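Local coordinates for peptidase S9 prolyl oligopeptidase catalytic domain-containing protein (Pyrococcus horikoshii, PDB 4HXF), which cleaves peptides as a hexameric, self-compartmentalizing serine protease of the acylaminoacyl peptidase type, selecting its substrates through multimerization, at the interface of chains A and B. Coordinates in Å, arbitrary orientation; residue numbers count along the deposited sequence, not the author numbering. Chains: chain A/B, Putative uncharacterized protein PH0594.

Contact 1: the interface of chains A and B. Residues chain A 558, 569-572; chain B 132-134.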
# COMPACT_ATOMS: atom_id res chain seq x y z
N TYR A 558 -19.50 23.24 -33.18
CA TYR A 558 -20.27 23.49 -31.98
C TYR A 558 -20.26 24.97 -31.56
O TYR A 558 -21.35 25.61 -31.44
CB TYR A 558 -19.77 22.63 -30.82
CG TYR A 558 -20.53 22.92 -29.52
CD1 TYR A 558 -21.82 22.47 -29.31
CD2 TYR A 558 -19.99 23.75 -28.58
CE1 TYR A 558 -22.53 22.80 -28.16
CE2 TYR A 558 -20.68 24.14 -27.45
CZ TYR A 558 -21.96 23.63 -27.24
OH TYR A 558 -22.72 23.98 -26.14
N TYR A 569 -25.42 20.46 -29.16
CA TYR A 569 -24.90 19.89 -27.98
C TYR A 569 -23.59 19.19 -28.35
O TYR A 569 -23.52 18.71 -29.49
CB TYR A 569 -25.84 18.83 -27.41
CG TYR A 569 -27.25 19.34 -27.21
CD1 TYR A 569 -28.19 19.28 -28.28
CD2 TYR A 569 -27.63 19.91 -25.99
CE1 TYR A 569 -29.46 19.79 -28.08
CE2 TYR A 569 -28.89 20.48 -25.83
CZ TYR A 569 -29.82 20.36 -26.86
OH TYR A 569 -31.08 20.90 -26.64
N ILE A 570 -22.68 19.09 -27.43
CA ILE A 570 -21.42 18.36 -27.64
C ILE A 570 -21.03 17.47 -26.49
O ILE A 570 -21.06 17.87 -25.31
CB ILE A 570 -20.25 19.22 -28.22
CG1 ILE A 570 -19.10 18.39 -28.66
CG2 ILE A 570 -19.80 20.29 -27.18
CD1 ILE A 570 -17.96 19.18 -29.33
N ALA A 571 -20.74 16.18 -26.87
CA ALA A 571 -20.27 15.18 -25.91
C ALA A 571 -18.83 14.90 -26.27
O ALA A 571 -18.58 14.42 -27.40
CB ALA A 571 -21.16 13.90 -25.94
N ILE A 572 -17.89 15.18 -25.36
CA ILE A 572 -16.46 15.03 -25.59
C ILE A 572 -15.96 13.92 -24.69
O ILE A 572 -15.91 14.03 -23.45
CB ILE A 572 -15.65 16.30 -25.35
CG1 ILE A 572 -16.24 17.44 -26.23
CG2 ILE A 572 -14.17 16.05 -25.68
CD1 ILE A 572 -15.63 18.83 -25.91
N ILE B 132 -17.36 14.70 -21.06
CA ILE B 132 -17.75 16.09 -20.85
C ILE B 132 -18.96 16.35 -21.69
O ILE B 132 -19.05 15.87 -22.85
CB ILE B 132 -16.57 16.97 -21.34
CG1 ILE B 132 -15.34 16.72 -20.42
CG2 ILE B 132 -16.94 18.43 -21.41
CD1 ILE B 132 -14.07 16.73 -21.19
N PHE B 133 -19.98 17.04 -21.21
CA PHE B 133 -21.12 17.37 -22.00
C PHE B 133 -21.38 18.85 -21.94
O PHE B 133 -21.37 19.41 -20.79
CB PHE B 133 -22.35 16.67 -21.49
CG PHE B 133 -23.51 16.78 -22.39
CD1 PHE B 133 -23.56 16.03 -23.56
CD2 PHE B 133 -24.53 17.66 -22.14
CE1 PHE B 133 -24.62 16.22 -24.41
CE2 PHE B 133 -25.56 17.88 -23.03
CZ PHE B 133 -25.63 17.12 -24.15
N GLU B 134 -21.55 19.49 -23.06
CA GLU B 134 -21.66 20.98 -23.08
C GLU B 134 -22.90 21.35 -23.91
O GLU B 134 -23.11 20.93 -25.08
CB GLU B 134 -20.40 21.64 -23.56
CG GLU B 134 -20.37 23.16 -23.52
CD GLU B 134 -20.49 23.62 -22.07
OE1 GLU B 134 -21.57 24.24 -21.81
OE2 GLU B 134 -19.62 23.31 -21.18
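The amide N of B:Glu134 donates to the carbonyl O of A:Ile570 at 2.8 Å, with the donor nearly along the C=O axis. In the opposite direction A:Ile570 N donates to B:Glu134 O at 3.0 Å, so this antiparallel pair is closed by bonds both ways. A second closed pair joins A:Ile572 to B:Ile132. There A:Ile572 N reaches B:Ile132 O at 2.8 Å, and B:Ile132 N answers to A:Ile572 O. Strand 131-134 of chain B thus extends the edge of strand 568-573 of chain A, an intermolecular beta-sheet in which backbone, more than side-chain identity, provides the polar grip.

Between the two pairs, B:Phe133 lies with A:Ala571 and A:Tyr569 on one side of the sheet. Its CZ meets A:Tyr569 CB at 3.7 Å, and the two side chains cross obliquely. The B:Phe133 ring, swung away from its own backbone N (chi1 -170°), runs beside this side of the sheet from the A:Ala571 methyl, near CD1, to A:Tyr569, near CZ.

On the other side A:Ile570 CG2 touches B:Glu134 CB at 3.9 Å. The same methyl sits 3.5 Å above the centre of the A:Tyr558 ring, which would hold that ring against the strand. The ring crosses the B:Glu134 side chain at about a right angle, the A:Tyr558 phenol oxygen OH lying 3.6 Å from B:Glu134 CG.

Contact 2: the interface of chains A and B. Residues chain A 555-556, 559-560; chain B 499-501.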
# COMPACT_ATOMS: atom_id res chain seq x y z
N LEU A 555 -15.55 20.74 -32.20
CA LEU A 555 -15.73 21.87 -31.25
C LEU A 555 -15.89 23.20 -31.99
O LEU A 555 -16.69 24.09 -31.58
CB LEU A 555 -14.62 21.87 -30.22
CG LEU A 555 -14.71 22.97 -29.13
CD1 LEU A 555 -16.11 22.87 -28.45
CD2 LEU A 555 -13.57 22.85 -28.06
N MET A 556 -15.21 23.39 -33.11
CA MET A 556 -15.38 24.63 -33.88
C MET A 556 -16.80 24.73 -34.37
O MET A 556 -17.36 25.79 -34.33
CB MET A 556 -14.35 24.80 -35.01
CG MET A 556 -12.94 24.92 -34.61
SD MET A 556 -11.86 25.37 -36.01
CE MET A 556 -12.13 24.04 -37.14
N HIS A 559 -19.06 25.57 -31.39
CA HIS A 559 -19.02 26.97 -30.98
C HIS A 559 -19.69 27.95 -31.96
O HIS A 559 -20.38 28.90 -31.57
CB HIS A 559 -17.58 27.45 -30.75
CG HIS A 559 -16.92 26.93 -29.52
ND1 HIS A 559 -15.56 26.91 -29.35
CD2 HIS A 559 -17.47 26.56 -28.25
CE1 HIS A 559 -15.29 26.52 -28.02
NE2 HIS A 559 -16.46 26.33 -27.39
N VAL A 560 -19.42 27.69 -33.25
CA VAL A 560 -19.94 28.57 -34.30
C VAL A 560 -21.43 28.42 -34.37
O VAL A 560 -22.15 29.44 -34.48
CB VAL A 560 -19.24 28.34 -35.64
CG1 VAL A 560 -20.06 28.95 -36.76
CG2 VAL A 560 -17.77 28.86 -35.60
N ALA B 499 -13.00 30.16 -33.66
CA ALA B 499 -13.92 29.08 -33.47
C ALA B 499 -13.53 28.01 -32.42
O ALA B 499 -14.43 27.35 -31.94
CB ALA B 499 -14.21 28.37 -34.84
N PHE B 500 -12.25 27.89 -32.12
CA PHE B 500 -11.75 26.89 -31.17
C PHE B 500 -11.33 27.38 -29.83
O PHE B 500 -11.43 26.62 -28.85
CB PHE B 500 -10.60 26.17 -31.91
CG PHE B 500 -10.22 24.78 -31.37
CD1 PHE B 500 -11.14 23.87 -30.92
CD2 PHE B 500 -8.89 24.35 -31.53
CE1 PHE B 500 -10.73 22.60 -30.53
CE2 PHE B 500 -8.49 23.07 -31.16
CZ PHE B 500 -9.40 22.20 -30.59
N SER B 501 -10.81 28.60 -29.71
CA SER B 501 -10.29 29.07 -28.44
C SER B 501 -11.36 29.45 -27.45
O SER B 501 -12.51 29.63 -27.77
CB SER B 501 -9.35 30.21 -28.60
OG SER B 501 -10.05 31.40 -28.93
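The methyl group of B:Ala499, at the end of helix 494-500, forms the apolar centre, set against helix 552-563 of chain A. Its CB meets A:Met556 CB at 3.6 Å and A:Val560 CG2 at 3.7 Å, two side chains one helical turn apart. A:Met556 also brings its CG to B:Ala499 CB, while the thioether sulfur SD lies farther along at 4.0 Å from the same methyl. The small side chain probably lets the chain B helix end come close to the helix of chain A.

Next to this centre, B:Phe500 CB packs on A:Met556 CG at 3.8 Å, the side chains meeting at a slant. The phenyl ring, carried by a CG anti to the backbone N (chi1 -159°), extends toward A:Leu555. That leucine crosses it at about a right angle: A:Leu555 CD2 touches B:Phe500 CE1 at 3.8 Å, whereas A:Leu555 CB lies in the ring plane at its edge.

The polar rim is the imidazole of A:His559. Its ND1 donates to the backbone O of B:Ala499 at 2.9 Å, a somewhat bent bond (148° at H). The acceptor is almost in the plane of the imidazole, but the donor stands above the carbonyl plane by 37°, not on a lone pair. A:Leu555 CD1 lies 3.6 Å above one face of the imidazole, toward its rim, and this neighbour one turn earlier may limit its rotation. The carbonyl lies at the C-terminal end of its helix, where the helix dipole might strengthen it as an acceptor and favour a more positive imidazole.

The site docks a helix of one subunit on the helix end of another; because helix 494-500 also contributes B:Trp494 and B:Ser497 to the inhibitor pocket, docking may steady that wall of the active site.

The C-alpha centres of contact 1 and contact 2 lie about 12 Å apart. Helix 552-563 of chain A joins them, giving A:Tyr558 to contact 1 and A:Leu555, A:Met556, A:His559 and A:Val560 to contact 2. From chain B, strand 131-134 and helix 494-500, far apart in sequence, converge on this part of the chain A catalytic domain. Sheet extension and helix docking are likely to act together in setting the mutual orientation of the subunits. Two-fold symmetry repeats both contacts with the chains exchanged, producing a paired interface within the hexamer that underlies substrate selection.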